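PDB 2GZS: IroE protein from Escherichia coli, which hydrolyses the trilactone of enterobactin and its C-glucosylated derivatives, preferring the iron-free siderophores and tending to cut only once to leave linear trimers. Local coordinates for residues 56-60 against 61-65; 188-191 against 192-196; 221-224 against 225-229. All coordinates share one frame; numbering follows the deposited sequence.

Contact 1. Residues 56-60 against 61-65; sequences DRLDD and ELLKQ
Leu-58 reaches across to both Leu-62 and Leu-63, crossing each of them at about a right angle. Its CD1 is the methyl that serves both, 3.7 Å from Leu-62 CD2 and 3.8 Å from Leu-63 CD2. CG of Leu-58 stands opposite its backbone N (chi1 -168°), which carries the branched end toward the first turn of the next helix although the bond from CA to CB does not aim there. Ile-3 of helix 2-6 and Phe-13 of strand 11-19 also touch Leu-58, and Ile-3 rests on Leu-63 as well.

Asp-59 follows as the N-cap of helix 60-66. Its CG sits between the backbone N and the carbonyl carbon (chi1 56°), folding the carboxylate back over the helix start. OD1 of Asp-59 then accepts from Leu-62 N at 3.1 Å, with the N-H nearly straight and the donor almost in line with the carboxylate C-O bond. This is the classic aspartate N-cap, in which a side-chain oxygen accepts from an amide of the helix's first turn; the negative charge there probably also suits the positive end of the helix dipole. Water 1 lies 3.0 Å from the other oxygen, Asp-59 OD2, and also bonds to Glu-61 OE1, linking the two acidic groups. The backbone O of Asp-59 accepts from Leu-63 N.

Asp-60 opens the helix itself: its O accepts from Lys-64 N at 2.8 Å. The bond from CA to CB of Asp-60 points away from 61-65, and its OD1 is hydrogen-bonded to Ser-8 OG.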
ATOM      1  N   ASP A  56      13.819  -1.190   5.491  1.00 11.47           N
ATOM      2  CA  ASP A  56      14.741  -0.574   6.437  1.00 12.46           C
ATOM      3  C   ASP A  56      14.078  -0.398   7.791  1.00 15.48           C
ATOM      4  O   ASP A  56      14.858  -0.263   8.778  1.00 17.37           O
ATOM      5  CB  ASP A  56      15.113   0.808   5.893  1.00 16.71           C
ATOM      6  CG  ASP A  56      16.013   1.590   6.855  1.00 33.71           C
ATOM      7  OD1 ASP A  56      17.240   1.414   6.725  1.00 42.73           O
ATOM      8  OD2 ASP A  56      15.516   2.352   7.717  1.00 89.78           O
ATOM      9  N   ARG A  57      12.777  -0.314   7.918  1.00 12.26           N
ATOM     10  CA  ARG A  57      12.085   0.001   9.199  1.00 11.38           C
ATOM     11  C   ARG A  57      11.511  -1.284   9.772  1.00 13.90           C
ATOM     12  O   ARG A  57      10.998  -1.254  10.891  1.00 19.34           O
ATOM     13  CB  ARG A  57      10.985   1.030   8.928  1.00 17.66           C
ATOM     14  CG  ARG A  57      11.472   2.415   8.545  1.00 13.95           C
ATOM     15  CD  ARG A  57      10.409   3.229   7.840  1.00 18.37           C
ATOM     16  NE  ARG A  57      10.739   4.635   7.774  1.00 27.70           N
ATOM     17  CZ  ARG A  57      11.672   5.328   7.196  1.00 40.44           C
ATOM     18  NH1 ARG A  57      12.619   4.738   6.464  1.00 93.34           N
ATOM     19  NH2 ARG A  57      11.690   6.664   7.339  1.00 31.20           N
ATOM     20  N   LEU A  58      11.535  -2.418   9.074  1.00 12.13           N
ATOM     21  CA  LEU A  58      10.952  -3.646   9.584  1.00 14.30           C
ATOM     22  C   LEU A  58      11.863  -4.212  10.663  1.00 20.83           C
ATOM     23  O   LEU A  58      13.071  -4.202  10.453  1.00 20.85           O
ATOM     24  CB  LEU A  58      10.733  -4.600   8.417  1.00 16.54           C
ATOM     25  CG  LEU A  58       9.903  -5.833   8.640  1.00 20.84           C
ATOM     26  CD1 LEU A  58       8.469  -5.404   8.978  1.00 24.32           C
ATOM     27  CD2 LEU A  58       9.891  -6.763   7.404  1.00 17.90           C
ATOM     28  N   ASP A  59      11.258  -4.604  11.790  1.00 19.03           N
ATOM     29  CA  ASP A  59      12.145  -5.045  12.879  1.00 20.08           C
ATOM     30  C   ASP A  59      11.452  -6.230  13.572  1.00 16.91           C
ATOM     31  O   ASP A  59      10.273  -6.490  13.359  1.00 17.16           O
ATOM     32  CB  ASP A  59      12.495  -3.945  13.866  1.00 26.57           C
ATOM     33  CG  ASP A  59      11.310  -3.263  14.514  1.00 26.01           C
ATOM     34  OD1 ASP A  59      10.223  -3.845  14.659  1.00 29.85           O
ATOM     35  OD2 ASP A  59      11.432  -2.072  14.871  1.00 47.61           O
ATOM     36  N   ASP A  60      12.292  -6.882  14.408  1.00 18.02           N
ATOM     37  CA  ASP A  60      11.782  -8.104  15.026  1.00 23.69           C
ATOM     38  C   ASP A  60      10.617  -7.807  15.971  1.00 19.79           C
ATOM     39  O   ASP A  60       9.779  -8.714  16.091  1.00 19.50           O
ATOM     40  CB  ASP A  60      12.911  -8.853  15.762  1.00 23.23           C
ATOM     41  CG  ASP A  60      13.678  -9.883  14.961  1.00 39.43           C
ATOM     42  OD1 ASP A  60      13.250 -10.308  13.865  1.00 30.60           O
ATOM     43  OD2 ASP A  60      14.776 -10.302  15.428  1.00 37.12           O
ATOM     44  N   GLU A  61      10.564  -6.651  16.657  1.00 16.19           N
ATOM     45  CA  GLU A  61       9.437  -6.420  17.570  1.00 20.05           C
ATOM     46  C   GLU A  61       8.125  -6.403  16.777  1.00 17.29           C
ATOM     47  O   GLU A  61       7.152  -6.952  17.229  1.00 18.75           O
ATOM     48  CB  GLU A  61       9.417  -5.110  18.386  1.00 39.79           C
ATOM     49  CG  GLU A  61       8.166  -4.873  19.202  1.00 55.93           C
ATOM     50  CD  GLU A  61       7.102  -3.825  18.977  1.00 76.32           C
ATOM     51  OE1 GLU A  61       6.903  -3.258  17.851  1.00 43.31           O
ATOM     52  OE2 GLU A  61       6.354  -3.523  19.994  1.00 28.88           O
ATOM     53  N   LEU A  62       8.053  -5.778  15.590  1.00 13.70           N
ATOM     54  CA  LEU A  62       6.839  -5.833  14.812  1.00 14.89           C
ATOM     55  C   LEU A  62       6.530  -7.259  14.349  1.00 12.18           C
ATOM     56  O   LEU A  62       5.401  -7.664  14.483  1.00 14.70           O
ATOM     57  CB  LEU A  62       6.962  -4.878  13.584  1.00 16.39           C
ATOM     58  CG  LEU A  62       5.718  -4.901  12.663  1.00 13.08           C
ATOM     59  CD1 LEU A  62       4.443  -4.374  13.225  1.00 17.31           C
ATOM     60  CD2 LEU A  62       6.083  -4.094  11.414  1.00 14.11           C
ATOM     61  N   LEU A  63       7.564  -7.955  13.866  1.00 12.56           N
ATOM     62  CA  LEU A  63       7.291  -9.338  13.423  1.00 12.66           C
ATOM     63  C   LEU A  63       6.774 -10.250  14.549  1.00 12.34           C
ATOM     64  O   LEU A  63       5.888 -11.014  14.227  1.00 13.92           O
ATOM     65  CB  LEU A  63       8.567  -9.873  12.774  1.00 14.73           C
ATOM     66  CG  LEU A  63       9.115  -9.063  11.558  1.00 13.08           C
ATOM     67  CD1 LEU A  63      10.336  -9.781  10.954  1.00 13.20           C
ATOM     68  CD2 LEU A  63       8.040  -8.845  10.501  1.00 16.40           C
ATOM     69  N   LYS A  64       7.338 -10.035  15.738  1.00 13.90           N
ATOM     70  CA  LYS A  64       6.852 -10.774  16.915  1.00 15.25           C
ATOM     71  C   LYS A  64       5.397 -10.485  17.162  1.00 14.97           C
ATOM     72  O   LYS A  64       4.562 -11.348  17.337  1.00 17.00           O
ATOM     73  CB  LYS A  64       7.756 -10.397  18.084  1.00 21.09           C
ATOM     74  CG  LYS A  64       7.250 -10.947  19.426  1.00 26.28           C
ATOM     75  CD  LYS A  64       8.276 -10.514  20.482  1.00 38.49           C
ATOM     76  CE  LYS A  64       7.844 -10.827  21.899  1.00 57.94           C
ATOM     77  NZ  LYS A  64       7.114  -9.706  22.564  1.00 79.50           N
ATOM     78  N   GLN A  65       5.011  -9.180  17.123  1.00 14.21           N
ATOM     79  CA  GLN A  65       3.625  -8.849  17.410  1.00 13.68           C
ATOM     80  C   GLN A  65       2.628  -9.365  16.362  1.00 11.64           C
ATOM     81  O   GLN A  65       1.538  -9.800  16.552  1.00 15.04           O
ATOM     82  CB  GLN A  65       3.494  -7.309  17.579  1.00 18.05           C
ATOM     83  CG  GLN A  65       2.110  -6.860  18.020  1.00 16.55           C
ATOM     84  CD  GLN A  65       1.766  -7.359  19.449  1.00 18.19           C
ATOM     85  OE1 GLN A  65       2.679  -7.316  20.281  1.00 26.77           O
ATOM     86  NE2 GLN A  65       0.544  -7.793  19.647  1.00 19.76           N
TER
HETATM   87  O   HOH W   1       9.079  -1.940  16.701  1.00 56.83           O

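Contact 2. Residues 188-191 against 192-196; sequences AVEP and LQFCT
Val-189 lies over one face of the Phe-194 ring in a CH-pi contact. Its CG1 stands 3.6 Å from the ring centroid and only 16° off the normal, displaced a little toward the rim. CB of Val-189 follows behind it, 3.5 Å from CE2 of Phe-194, so the valine covers the CD2-CE2 side of the ring as well as its middle. The valine torsion explains the choice of methyl: CG1 lies opposite the carbonyl carbon and takes the ring, whereas CG2 comes no nearer than the CD2 rim. At the ring edge Glu-190 OE1 approaches CE2 of Phe-194 to 4.1 Å, and the carboxylate is turned almost coplanar with the ring, 6° apart. The acid reaches there through a bend in its chain.

The backbone that brings valine and phenylalanine together is a loop joining helix 179-187 to strand 198-203 of the alpha/beta-hydrolase fold. A type I beta turn from Leu-192 to Cys-195, closed by Cys-195 N on Leu-192 O at 3.2 Å, folds Phe-194 back toward Val-189. Water 2 spans the bend, donating to Glu-190 O at 2.8 Å and accepting from Phe-194 N at 3.0 Å. With an alanine in place of Phe-194, Val-189 would probably lose the surface it lies on, and a gap would be likely to open between the two limbs of the loop.

Farther out, Trp-159 of helix 150-161 touches Val-189 and meets the Phe-194 ring, with planes at about 35°. Lys-233, just beyond helix 219-232, fastens the loop from another direction: its NZ is hydrogen-bonded to Val-189 O, and its backbone is bonded to Leu-192.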
ATOM      1  N   ALA A 188     -17.866   9.329  -5.978  1.00 12.16           N
ATOM      2  CA  ALA A 188     -18.789   9.283  -7.105  1.00 15.98           C
ATOM      3  C   ALA A 188     -19.167   7.852  -7.517  1.00 19.55           C
ATOM      4  O   ALA A 188     -19.943   7.709  -8.463  1.00 14.50           O
ATOM      5  CB  ALA A 188     -18.195   9.989  -8.318  1.00 16.83           C
ATOM      6  N   VAL A 189     -18.542   6.854  -6.844  1.00 13.81           N
ATOM      7  CA  VAL A 189     -18.765   5.496  -7.331  1.00 13.65           C
ATOM      8  C   VAL A 189     -20.205   5.071  -7.219  1.00 13.52           C
ATOM      9  O   VAL A 189     -21.016   5.578  -6.440  1.00 15.55           O
ATOM     10  CB  VAL A 189     -17.953   4.475  -6.490  1.00 11.90           C
ATOM     11  CG1 VAL A 189     -16.469   4.673  -6.671  1.00 15.85           C
ATOM     12  CG2 VAL A 189     -18.367   4.611  -5.046  1.00 14.99           C
ATOM     13  N   GLU A 190     -20.591   4.081  -8.039  1.00 13.31           N
ATOM     14  CA  GLU A 190     -21.988   3.625  -7.950  1.00 18.03           C
ATOM     15  C   GLU A 190     -22.296   2.846  -6.688  1.00 13.33           C
ATOM     16  O   GLU A 190     -21.356   2.193  -6.177  1.00 13.88           O
ATOM     17  CB  GLU A 190     -22.268   2.700  -9.152  1.00 18.70           C
ATOM     18  CG  GLU A 190     -22.128   3.380 -10.501  1.00 27.28           C
ATOM     19  CD  GLU A 190     -20.686   3.356 -10.984  1.00 37.44           C
ATOM     20  OE1 GLU A 190     -19.752   3.028 -10.202  1.00 34.64           O
ATOM     21  OE2 GLU A 190     -20.490   3.683 -12.180  1.00 60.97           O
ATOM     22  N   PRO A 191     -23.499   2.893  -6.162  1.00 14.05           N
ATOM     23  CA  PRO A 191     -23.885   2.116  -4.981  1.00 15.39           C
ATOM     24  C   PRO A 191     -23.525   0.653  -5.145  1.00 12.71           C
ATOM     25  O   PRO A 191     -23.791   0.116  -6.233  1.00 15.19           O
ATOM     26  CB  PRO A 191     -25.405   2.278  -4.855  1.00 14.21           C
ATOM     27  CG  PRO A 191     -25.529   3.714  -5.360  1.00 17.48           C
ATOM     28  CD  PRO A 191     -24.656   3.759  -6.583  1.00 15.94           C
ATOM     29  N   LEU A 192     -22.978   0.063  -4.113  1.00 14.32           N
ATOM     30  CA  LEU A 192     -22.802  -1.378  -3.923  1.00 14.95           C
ATOM     31  C   LEU A 192     -21.664  -1.957  -4.746  1.00 11.67           C
ATOM     32  O   LEU A 192     -21.170  -3.008  -4.370  1.00 14.04           O
ATOM     33  CB  LEU A 192     -24.119  -2.129  -4.245  1.00 13.59           C
ATOM     34  CG  LEU A 192     -25.302  -1.676  -3.382  1.00 13.17           C
ATOM     35  CD1 LEU A 192     -26.415  -2.736  -3.503  1.00 20.06           C
ATOM     36  CD2 LEU A 192     -24.952  -1.411  -1.931  1.00 16.97           C
ATOM     37  N   GLN A 193     -21.203  -1.337  -5.811  1.00 11.21           N
ATOM     38  CA  GLN A 193     -20.206  -2.040  -6.644  1.00 13.87           C
ATOM     39  C   GLN A 193     -18.874  -2.123  -5.941  1.00 14.62           C
ATOM     40  O   GLN A 193     -17.997  -2.931  -6.270  1.00 16.31           O
ATOM     41  CB  GLN A 193     -20.087  -1.259  -7.959  1.00 17.07           C
ATOM     42  CG  GLN A 193     -18.990  -1.678  -8.920  1.00 16.42           C
ATOM     43  CD  GLN A 193     -19.364  -3.045  -9.560  1.00 15.65           C
ATOM     44  OE1 GLN A 193     -19.804  -3.996  -8.924  1.00 14.60           O
ATOM     45  NE2 GLN A 193     -19.164  -3.062 -10.865  1.00 17.51           N
ATOM     46  N   PHE A 194     -18.602  -1.257  -4.937  1.00 14.36           N
ATOM     47  CA  PHE A 194     -17.314  -1.287  -4.259  1.00 14.75           C
ATOM     48  C   PHE A 194     -17.413  -1.927  -2.902  1.00 14.15           C
ATOM     49  O   PHE A 194     -16.519  -1.792  -2.047  1.00 15.14           O
ATOM     50  CB  PHE A 194     -16.779   0.188  -4.153  1.00 12.98           C
ATOM     51  CG  PHE A 194     -16.351   0.677  -5.538  1.00 11.35           C
ATOM     52  CD1 PHE A 194     -15.023   0.793  -5.898  1.00 12.78           C
ATOM     53  CD2 PHE A 194     -17.311   0.987  -6.497  1.00 13.11           C
ATOM     54  CE1 PHE A 194     -14.628   1.177  -7.151  1.00 14.31           C
ATOM     55  CE2 PHE A 194     -16.971   1.351  -7.773  1.00 13.64           C
ATOM     56  CZ  PHE A 194     -15.621   1.450  -8.124  1.00 19.40           C
ATOM     57  N   CYS A 195     -18.541  -2.645  -2.669  1.00 12.98           N
ATOM     58  CA  CYS A 195     -18.748  -3.279  -1.367  1.00 14.39           C
ATOM     59  C   CYS A 195     -17.704  -4.319  -0.986  1.00 18.24           C
ATOM     60  O   CYS A 195     -17.538  -4.583   0.216  1.00 20.86           O
ATOM     61  CB  CYS A 195     -20.152  -3.875  -1.273  1.00 21.63           C
ATOM     62  SG  CYS A 195     -20.504  -5.221  -2.439  1.00 24.24           S
ATOM     63  N   THR A 196     -17.009  -4.943  -1.916  1.00 13.57           N
ATOM     64  CA  THR A 196     -15.992  -5.920  -1.483  1.00 14.47           C
ATOM     65  C   THR A 196     -14.603  -5.329  -1.327  1.00 19.28           C
ATOM     66  O   THR A 196     -13.601  -6.031  -1.215  1.00 21.72           O
ATOM     67  CB  THR A 196     -15.912  -7.008  -2.565  1.00 18.15           C
ATOM     68  OG1 THR A 196     -15.568  -6.431  -3.837  1.00 26.42           O
ATOM     69  CG2 THR A 196     -17.274  -7.645  -2.784  1.00 19.53           C
TER
HETATM   70  O   HOH W   2     -20.079   1.094  -3.883  1.00 13.05           O

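Contact 3. Residues 221-224 against 225-229; sequences SKIH and TTLTI
Ile-223 and Leu-227 lie side by side and point the same way, one helical turn apart, with CG2 of the isoleucine 4.2 Å from CG of the leucine. This CG2 methyl is the branch of Ile-223 that meets Leu-227. Both residues rest on Phe-239 of strand 237-241, and Leu-227 also meets Ala-237 there. Leu-227 N donates to Ile-223 O at 2.8 Å.

Thr-226 turns its hydroxyl back along the helix instead. OG1 takes the place opposite the carbonyl carbon (chi1 -70°) and donates to Lys-222 O at 2.8 Å. The same oxygen accepts Thr-226 N at 2.9 Å, the two donors coming from opposite faces of the carbonyl plane, with OG1 well above it. Two bonds thus hold Lys-222 O, one of them giving the hydroxyl of the buried Thr-226 a partner; the residue also touches Leu-183 and Thr-187 of helix 179-187. NZ of Lys-222 forms a salt bridge with Asp-180 of that helix.

Thr-228 repeats the arrangement on His-224 O. Its OG1 donates to His-224 O at 2.9 Å and its N at 3.0 Å, again from opposite faces of the carbonyl plane.

Thr-225 OG1 lies 3.0 Å from water 3, which makes a weak bond to Ser-221 OG.

Threonine hydroxyls bonded to the carbonyl four residues back, alongside the regular amide bonds, are a familiar feature of alpha-helices; here they belong to an amphipathic helix that packs its apolar side against the edge strand 237-241 of the alpha/beta-hydrolase sheet.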
ATOM      1  N   SER A 221     -12.804  17.220   7.756  1.00 25.93           N
ATOM      2  CA  SER A 221     -14.117  17.450   7.212  1.00 23.46           C
ATOM      3  C   SER A 221     -14.342  16.634   5.945  1.00 19.11           C
ATOM      4  O   SER A 221     -15.353  15.943   5.840  1.00 23.32           O
ATOM      5  CB  SER A 221     -14.260  18.951   6.911  1.00 35.85           C
ATOM      6  OG  SER A 221     -15.526  19.197   6.352  1.00 38.63           O
ATOM      7  N   LYS A 222     -13.390  16.692   5.045  1.00 17.85           N
ATOM      8  CA  LYS A 222     -13.429  15.952   3.798  1.00 18.92           C
ATOM      9  C   LYS A 222     -13.541  14.461   4.060  1.00 17.16           C
ATOM     10  O   LYS A 222     -14.314  13.758   3.378  1.00 19.53           O
ATOM     11  CB  LYS A 222     -12.153  16.267   2.980  1.00 20.61           C
ATOM     12  CG  LYS A 222     -12.336  17.582   2.233  1.00 31.69           C
ATOM     13  CD  LYS A 222     -11.127  17.787   1.331  1.00 44.74           C
ATOM     14  CE  LYS A 222     -10.809  19.257   1.137  1.00 33.06           C
ATOM     15  NZ  LYS A 222      -9.364  19.389   0.758  1.00 61.73           N
ATOM     16  N   ILE A 223     -12.762  14.002   5.054  1.00 16.92           N
ATOM     17  CA  ILE A 223     -12.811  12.561   5.301  1.00 14.92           C
ATOM     18  C   ILE A 223     -14.116  12.169   5.912  1.00 21.33           C
ATOM     19  O   ILE A 223     -14.703  11.124   5.560  1.00 19.47           O
ATOM     20  CB  ILE A 223     -11.659  12.179   6.255  1.00 22.77           C
ATOM     21  CG1 ILE A 223     -10.285  12.383   5.619  1.00 31.84           C
ATOM     22  CG2 ILE A 223     -11.850  10.746   6.734  1.00 22.75           C
ATOM     23  CD1 ILE A 223      -9.164  12.234   6.630  1.00 32.84           C
ATOM     24  N   HIS A 224     -14.686  12.977   6.820  1.00 17.34           N
ATOM     25  CA  HIS A 224     -15.949  12.516   7.382  1.00 21.12           C
ATOM     26  C   HIS A 224     -17.028  12.484   6.314  1.00 22.64           C
ATOM     27  O   HIS A 224     -17.832  11.538   6.317  1.00 21.99           O
ATOM     28  CB  HIS A 224     -16.375  13.355   8.604  1.00 40.95           C
ATOM     29  CG  HIS A 224     -15.408  13.015   9.723  1.00 66.03           C
ATOM     30  ND1 HIS A 224     -15.166  11.715  10.109  1.00 69.76           N
ATOM     31  CD2 HIS A 224     -14.602  13.765  10.499  1.00 66.60           C
ATOM     32  CE1 HIS A 224     -14.276  11.669  11.080  1.00 63.71           C
ATOM     33  NE2 HIS A 224     -13.929  12.910  11.340  1.00 65.20           N
ATOM     34  N   THR A 225     -17.042  13.477   5.411  1.00 17.93           N
ATOM     35  CA  THR A 225     -18.074  13.362   4.381  1.00 17.75           C
ATOM     36  C   THR A 225     -17.820  12.123   3.517  1.00 18.90           C
ATOM     37  O   THR A 225     -18.769  11.422   3.132  1.00 18.46           O
ATOM     38  CB  THR A 225     -18.021  14.589   3.461  1.00 26.50           C
ATOM     39  OG1 THR A 225     -18.428  15.715   4.266  1.00 26.90           O
ATOM     40  CG2 THR A 225     -18.942  14.486   2.255  1.00 23.91           C
ATOM     41  N   THR A 226     -16.533  11.907   3.225  1.00 17.82           N
ATOM     42  CA  THR A 226     -16.157  10.781   2.374  1.00 15.93           C
ATOM     43  C   THR A 226     -16.675   9.485   2.990  1.00 19.55           C
ATOM     44  O   THR A 226     -17.330   8.699   2.306  1.00 16.55           O
ATOM     45  CB  THR A 226     -14.647  10.703   2.166  1.00 14.93           C
ATOM     46  OG1 THR A 226     -14.234  11.794   1.334  1.00 18.99           O
ATOM     47  CG2 THR A 226     -14.264   9.431   1.392  1.00 15.24           C
ATOM     48  N   LEU A 227     -16.412   9.290   4.270  1.00 17.40           N
ATOM     49  CA  LEU A 227     -16.926   8.086   4.928  1.00 17.69           C
ATOM     50  C   LEU A 227     -18.437   7.970   4.898  1.00 20.38           C
ATOM     51  O   LEU A 227     -19.010   6.870   4.715  1.00 17.87           O
ATOM     52  CB  LEU A 227     -16.433   8.028   6.382  1.00 16.24           C
ATOM     53  CG  LEU A 227     -14.969   7.935   6.754  1.00 25.24           C
ATOM     54  CD1 LEU A 227     -14.857   7.626   8.265  1.00 26.92           C
ATOM     55  CD2 LEU A 227     -14.165   6.905   5.996  1.00 28.42           C
ATOM     56  N   THR A 228     -19.125   9.097   5.101  1.00 17.99           N
ATOM     57  CA  THR A 228     -20.568   9.139   5.102  1.00 16.65           C
ATOM     58  C   THR A 228     -21.119   8.709   3.749  1.00 19.60           C
ATOM     59  O   THR A 228     -22.009   7.832   3.707  1.00 19.57           O
ATOM     60  CB  THR A 228     -21.053  10.571   5.398  1.00 22.62           C
ATOM     61  OG1 THR A 228     -20.613  10.957   6.699  1.00 24.76           O
ATOM     62  CG2 THR A 228     -22.583  10.643   5.399  1.00 25.57           C
ATOM     63  N   ILE A 229     -20.620   9.318   2.670  1.00 16.26           N
ATOM     64  CA  ILE A 229     -21.085   8.935   1.340  1.00 14.80           C
ATOM     65  C   ILE A 229     -20.732   7.475   1.042  1.00 13.86           C
ATOM     66  O   ILE A 229     -21.585   6.740   0.511  1.00 13.70           O
ATOM     67  CB  ILE A 229     -20.555   9.893   0.258  1.00 15.86           C
ATOM     68  CG1 ILE A 229     -21.123  11.302   0.514  1.00 16.23           C
ATOM     69  CG2 ILE A 229     -20.931   9.484  -1.147  1.00 19.65           C
ATOM     70  CD1 ILE A 229     -20.600  12.326  -0.515  1.00 19.95           C
TER
HETATM   71  O   HOH W   3     -16.617  18.008   3.432  1.00 39.34           O

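Overall arrangement
Contacts 2 and 3 are neighbours on the same side of the molecule, their centres 15 Å apart and their nearest atoms about 6 Å apart. Helix 179-187 relates them: contact 3 packs against it and contact 2 follows its end, while Lys-233, just past the helix of contact 3, bonds to the loop of contact 2. Contact 1 is remote, its centre 35 Å from that of contact 2 and 33 Å from that of contact 3, near strand 11-19 at the other edge of the sheet. All three lie away from the active-site residues Ser-149 and His-247; the Lys-222 side chain of contact 3 is about 13 Å from the bound diisopropyl phosphonate.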